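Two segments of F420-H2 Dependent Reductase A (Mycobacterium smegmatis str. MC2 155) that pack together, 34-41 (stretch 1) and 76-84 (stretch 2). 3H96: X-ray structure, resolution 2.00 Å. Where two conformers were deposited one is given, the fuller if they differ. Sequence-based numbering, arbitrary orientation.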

ATOM      1  N   LEU A  34       3.706  -4.278  -5.713  1.00  8.05           N
ATOM      2  CA  LEU A  34       5.082  -3.853  -5.457  1.00  9.75           C
ATOM      3  C   LEU A  34       5.173  -2.389  -5.853  1.00 10.89           C
ATOM      4  O   LEU A  34       4.977  -2.024  -7.049  1.00  9.84           O
ATOM      5  N   VAL A  35       5.437  -1.567  -4.846  1.00 10.39           N
ATOM      6  CA  VAL A  35       5.448  -0.107  -5.020  1.00 10.50           C
ATOM      7  C   VAL A  35       6.889   0.315  -5.176  1.00 10.84           C
ATOM      8  O   VAL A  35       7.738   0.061  -4.276  1.00 10.66           O
ATOM      9  N   HIS A  36       7.204   0.950  -6.299  1.00 12.29           N
ATOM     10  CA  HIS A  36       8.562   1.502  -6.479  1.00 13.54           C
ATOM     11  C   HIS A  36       8.481   2.941  -6.022  1.00 13.95           C
ATOM     12  O   HIS A  36       7.654   3.710  -6.552  1.00 15.41           O
ATOM     13  N   HIS A  37       9.339   3.317  -5.076  1.00 12.85           N
ATOM     14  CA  HIS A  37       9.333   4.646  -4.524  1.00 13.10           C
ATOM     15  C   HIS A  37      10.777   5.125  -4.391  1.00 14.30           C
ATOM     16  O   HIS A  37      11.753   4.334  -4.566  1.00 12.49           O
ATOM     17  N   VAL A  38      10.913   6.412  -4.074  1.00 13.86           N
ATOM     18  CA  VAL A  38      12.231   6.979  -3.961  0.50 14.68           C
ATOM     19  C   VAL A  38      12.291   7.835  -2.715  1.00 14.43           C
ATOM     20  O   VAL A  38      11.381   8.628  -2.441  1.00 14.54           O
ATOM     21  N   GLY A  39      13.367   7.658  -1.949  1.00 14.57           N
ATOM     22  CA  GLY A  39      13.496   8.330  -0.639  1.00 13.30           C
ATOM     23  C   GLY A  39      13.464   9.839  -0.787  1.00 12.95           C
ATOM     24  O   GLY A  39      14.267  10.393  -1.539  1.00 11.78           O
ATOM     25  N   ARG A  40      12.494  10.482  -0.120  1.00 11.21           N
ATOM     26  CA  ARG A  40      12.319  11.896  -0.224  1.00 11.46           C
ATOM     27  C   ARG A  40      13.525  12.658   0.341  1.00 12.18           C
ATOM     28  O   ARG A  40      13.698  13.813   0.040  1.00 14.16           O
ATOM     29  N   LYS A  41      14.398  11.985   1.086  1.00 11.12           N
ATOM     30  CA  LYS A  41      15.612  12.595   1.623  1.00 12.40           C
ATOM     31  C   LYS A  41      16.844  11.987   0.994  1.00 12.37           C
ATOM     32  O   LYS A  41      17.746  12.715   0.666  1.00 13.81           O
ATOM     33  N   ALA A  76       8.276   4.984   5.766  1.00  9.08           N
ATOM     34  CA  ALA A  76       8.981   5.873   4.912  1.00  9.08           C
ATOM     35  C   ALA A  76       8.309   5.919   3.538  1.00  8.63           C
ATOM     36  O   ALA A  76       8.248   6.992   2.946  1.00  8.77           O
ATOM     37  N   TRP A  77       7.839   4.790   3.003  1.00  8.36           N
ATOM     38  CA  TRP A  77       7.228   4.852   1.645  1.00  8.16           C
ATOM     39  C   TRP A  77       6.051   5.866   1.482  1.00  8.51           C
ATOM     40  O   TRP A  77       5.849   6.481   0.427  1.00 11.10           O
ATOM     41  N   TYR A  78       5.315   6.084   2.568  1.00  7.97           N
ATOM     42  CA  TYR A  78       4.185   6.987   2.592  1.00  7.95           C
ATOM     43  C   TYR A  78       4.663   8.387   2.207  1.00  8.22           C
ATOM     44  O   TYR A  78       4.126   8.972   1.263  1.00  9.50           O
ATOM     45  N   TYR A  79       5.710   8.898   2.886  1.00  9.99           N
ATOM     46  CA  TYR A  79       6.244  10.242   2.637  1.00 10.56           C
ATOM     47  C   TYR A  79       6.872  10.259   1.261  1.00 11.31           C
ATOM     48  O   TYR A  79       6.855  11.290   0.573  1.00 12.21           O
ATOM     49  N   ASN A  80       7.518   9.147   0.889  1.00 13.05           N
ATOM     50  CA  ASN A  80       8.168   9.091  -0.437  1.00 12.51           C
ATOM     51  C   ASN A  80       7.136   9.275  -1.550  1.00 12.73           C
ATOM     52  O   ASN A  80       7.340  10.064  -2.491  1.00 12.19           O
ATOM     53  N   LEU A  81       6.020   8.541  -1.454  1.00 11.95           N
ATOM     54  CA  LEU A  81       4.974   8.642  -2.488  1.00 11.46           C
ATOM     55  C   LEU A  81       4.281  10.014  -2.552  1.00 13.06           C
ATOM     56  O   LEU A  81       4.177  10.590  -3.639  1.00 13.30           O
ATOM     57  N   THR A  82       3.869  10.565  -1.397  1.00 13.74           N
ATOM     58  CA  THR A  82       3.111  11.804  -1.388  1.00 15.70           C
ATOM     59  C   THR A  82       4.046  12.968  -1.755  1.00 17.04           C
ATOM     60  O   THR A  82       3.582  14.021  -2.210  1.00 18.98           O
ATOM     61  N   THR A  83       5.345  12.796  -1.509  1.00 15.70           N
ATOM     62  CA  THR A  83       6.318  13.785  -1.948  1.00 15.69           C
ATOM     63  C   THR A  83       6.493  13.760  -3.463  1.00 16.33           C
ATOM     64  O   THR A  83       6.444  14.814  -4.130  1.00 18.36           O
ATOM     65  N   ALA A  84       6.631  12.589  -4.045  1.00 15.45           N
ATOM     66  CA  ALA A  84       6.835  12.553  -5.480  1.00 17.26           C
ATOM     67  C   ALA A  84       5.521  12.831  -6.264  1.00 17.89           C
ATOM     68  O   ALA A  84       5.534  13.472  -7.310  1.00 17.49           O
TER

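Strand 34-38 and the loop after it pack against helix 76-84. The strand and helix axes cross at 77° and approach to 7.4 Å. The contact buries 488 Å² in total. From stretch 1, the CA-to-CB bonds of Val35, His37 and Arg40 point toward the helix, while those of His36 and Val38 point away, as expected for alternation along a strand. From the helix, Tyr79, Asn80, Thr83 and Ala84 point toward stretch 1.

Direct hydrogen bonds centre on Asn80, which is buried and has chi1 m with chi2 near -4°. Its amide uses both ends. Asn80 ND2 donates to His37 ND1 at 2.9 Å, and the angle of 170° makes this bond nearly straight. His37 ND1 is therefore the acceptor and carries no proton here. His37 has chi1 p, and its NE2 is satisfied elsewhere in the structure. Asn80 OD1 accepts from the backbone Arg40 N at 3.0 Å. This bond ties the loop to the helix where the CA atoms of the two stretches come nearest, Arg40 CA and Asn80 CA being 5.0 Å apart.

Aromatic contacts involve the His37 ring. Asn80 ND2 lies at the ring edge, near its plane, whereas Trp77 CB sits over one face, 3.5 Å from the ring centroid, in a CH-pi contact. Trp77 has chi1 p. Its indole turns an edge toward the His37 face, and the planes meet at 64°. The end of the Trp77 side chain leads away from stretch 1.

Apolar packing is provided by Leu81. Its CA-to-CB bond points sideways, but the m,t rotamer brings the end of the side chain nearer the strand. Leu81 CD1 lies 3.7 Å from Val35 CG1, and Val35 is in rotamer t. Leu81 CD2 lies 3.8 Å from His37 CB.

Arg40 extends along the helix surface with chi1 p and chi2 and chi3 t. Its NE comes within 3.5 Å of Tyr79 CB, and Tyr79 CG lies over one face of the guanidinium. Tyr79 has chi1 m. Thr83 OG1, with chi1 m, donates to Tyr79 O at 2.8 Å within the helix.

Three waters bridge the stretches. Water 1 accepts from Val38 N at 3.0 Å and donates a weak bond to Asn80 O at 3.0 Å. Water 2 donates to Val38 O at 2.6 Å and to Asn80 O at 2.9 Å. Water 3 accepts from Arg40 NH1 at 3.3 Å and donates to Thr83 OG1 at 2.9 Å.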

ATOM      1  CB  LEU A  34       6.070  -4.638  -6.324  1.00  9.29           C
ATOM      2  CG  LEU A  34       6.072  -6.189  -6.288  1.00 11.62           C
ATOM      3  CD1 LEU A  34       7.365  -6.828  -7.050  1.00 11.95           C
ATOM      4  CD2 LEU A  34       5.996  -6.727  -4.906  1.00  9.35           C
ATOM      5  CB  VAL A  35       4.814   0.589  -3.812  1.00 10.76           C
ATOM      6  CG1 VAL A  35       4.968   2.139  -3.921  1.00 10.29           C
ATOM      7  CG2 VAL A  35       3.315   0.045  -3.578  1.00  7.86           C
ATOM      8  CB  HIS A  36       9.013   1.513  -7.967  1.00 14.50           C
ATOM      9  CG  HIS A  36       9.265   0.164  -8.549  1.00 16.15           C
ATOM     10  ND1 HIS A  36       8.286  -0.801  -8.644  1.00 19.31           N
ATOM     11  CD2 HIS A  36      10.373  -0.367  -9.120  1.00 17.62           C
ATOM     12  CE1 HIS A  36       8.781  -1.881  -9.216  1.00 17.15           C
ATOM     13  NE2 HIS A  36      10.043  -1.632  -9.536  1.00 22.46           N
ATOM     14  CB  HIS A  37       8.554   4.734  -3.171  1.00 12.73           C
ATOM     15  CG  HIS A  37       8.975   3.714  -2.156  1.00 13.47           C
ATOM     16  ND1 HIS A  37       9.690   4.045  -1.020  1.00 12.68           N
ATOM     17  CD2 HIS A  37       8.811   2.366  -2.118  1.00 11.61           C
ATOM     18  CE1 HIS A  37       9.967   2.944  -0.341  1.00 11.02           C
ATOM     19  NE2 HIS A  37       9.416   1.913  -0.971  1.00 10.37           N
ATOM     20  CB  VAL A  38      12.598   7.792  -5.239  0.50 14.85           C
ATOM     21  CG1 VAL A  38      12.169   9.242  -5.109  0.50 15.35           C
ATOM     22  CG2 VAL A  38      14.107   7.722  -5.526  0.50 16.01           C
ATOM     23  CB  ARG A  40      11.026  12.303   0.455  1.00 11.18           C
ATOM     24  CG  ARG A  40      11.009  11.960   1.968  1.00 12.18           C
ATOM     25  CD  ARG A  40      10.026  12.857   2.720  1.00 16.06           C
ATOM     26  NE  ARG A  40      10.159  12.624   4.163  1.00 18.50           N
ATOM     27  CZ  ARG A  40       9.871  13.520   5.102  1.00 18.84           C
ATOM     28  NH1 ARG A  40       9.356  14.705   4.775  1.00 11.52           N
ATOM     29  NH2 ARG A  40      10.062  13.197   6.374  1.00 16.70           N
ATOM     30  CB  LYS A  41      15.650  12.507   3.166  1.00 13.36           C
ATOM     31  CG  LYS A  41      14.544  13.434   3.748  1.00 11.71           C
ATOM     32  CD  LYS A  41      14.854  14.029   5.161  1.00 18.12           C
ATOM     33  CE  LYS A  41      15.732  15.348   5.108  1.00 18.76           C
ATOM     34  NZ  LYS A  41      17.210  15.190   4.513  1.00 18.77           N
ATOM     35  CB  ALA A  76      10.510   5.474   4.735  1.00 10.71           C
ATOM     36  CB  TRP A  77       6.865   3.471   1.132  1.00  9.17           C
ATOM     37  CG  TRP A  77       5.787   2.735   1.880  1.00  7.71           C
ATOM     38  CD1 TRP A  77       5.978   1.727   2.822  1.00  7.89           C
ATOM     39  CD2 TRP A  77       4.380   2.915   1.758  1.00  9.08           C
ATOM     40  NE1 TRP A  77       4.737   1.274   3.271  1.00  9.83           N
ATOM     41  CE2 TRP A  77       3.758   2.002   2.646  1.00  9.14           C
ATOM     42  CE3 TRP A  77       3.569   3.768   0.992  1.00  8.90           C
ATOM     43  CZ2 TRP A  77       2.391   1.887   2.744  1.00 12.04           C
ATOM     44  CZ3 TRP A  77       2.217   3.689   1.128  1.00 10.71           C
ATOM     45  CH2 TRP A  77       1.622   2.737   1.987  1.00 10.59           C
ATOM     46  CB  TYR A  78       3.483   6.954   3.968  1.00  8.08           C
ATOM     47  CG  TYR A  78       2.599   8.173   4.195  1.00  8.80           C
ATOM     48  CD1 TYR A  78       1.392   8.321   3.522  1.00  9.94           C
ATOM     49  CD2 TYR A  78       3.000   9.205   5.066  1.00  8.94           C
ATOM     50  CE1 TYR A  78       0.631   9.476   3.666  1.00 12.97           C
ATOM     51  CE2 TYR A  78       2.224  10.376   5.224  1.00 13.39           C
ATOM     52  CZ  TYR A  78       1.049  10.487   4.532  1.00 11.81           C
ATOM     53  OH  TYR A  78       0.266  11.592   4.680  1.00 17.17           O
ATOM     54  CB  TYR A  79       7.316  10.596   3.698  1.00 11.55           C
ATOM     55  CG  TYR A  79       6.675  10.722   5.045  1.00 14.08           C
ATOM     56  CD1 TYR A  79       5.847  11.828   5.345  1.00 16.31           C
ATOM     57  CD2 TYR A  79       6.822   9.744   5.976  1.00 13.47           C
ATOM     58  CE1 TYR A  79       5.232  11.937   6.573  1.00 15.60           C
ATOM     59  CE2 TYR A  79       6.233   9.825   7.189  1.00 12.69           C
ATOM     60  CZ  TYR A  79       5.449  10.923   7.496  1.00 17.40           C
ATOM     61  OH  TYR A  79       4.807  10.983   8.684  1.00 13.23           O
ATOM     62  CB  ASN A  80       8.846   7.744  -0.588  1.00 11.77           C
ATOM     63  CG  ASN A  80      10.101   7.622   0.309  1.00 12.89           C
ATOM     64  OD1 ASN A  80      10.491   8.562   0.969  1.00 11.52           O
ATOM     65  ND2 ASN A  80      10.680   6.452   0.352  1.00  9.43           N
ATOM     66  CB  LEU A  81       3.949   7.520  -2.338  1.00 12.96           C
ATOM     67  CG  LEU A  81       4.432   6.079  -2.610  1.00 14.17           C
ATOM     68  CD1 LEU A  81       3.214   5.099  -2.580  1.00 14.26           C
ATOM     69  CD2 LEU A  81       5.051   6.085  -4.006  1.00 13.72           C
ATOM     70  CB  THR A  82       2.520  12.083  -0.022  1.00 15.92           C
ATOM     71  OG1 THR A  82       3.586  12.154   0.964  1.00 15.86           O
ATOM     72  CG2 THR A  82       1.423  10.999   0.351  1.00 14.62           C
ATOM     73  CB  THR A  83       7.679  13.638  -1.263  1.00 16.60           C
ATOM     74  OG1 THR A  83       7.545  13.966   0.126  1.00 11.52           O
ATOM     75  CG2 THR A  83       8.680  14.609  -1.932  1.00 15.92           C
ATOM     76  CB  ALA A  84       7.465  11.225  -5.891  1.00 16.21           C
TER
HETATM   77  O   HOH W   1       8.432   7.985  -4.407  1.00 13.30           O
HETATM   78  O   HOH W   2      10.114  10.883  -2.718  1.00 24.67           O
HETATM   79  O   HOH W   3       9.164  15.736   1.683  1.00 20.20           O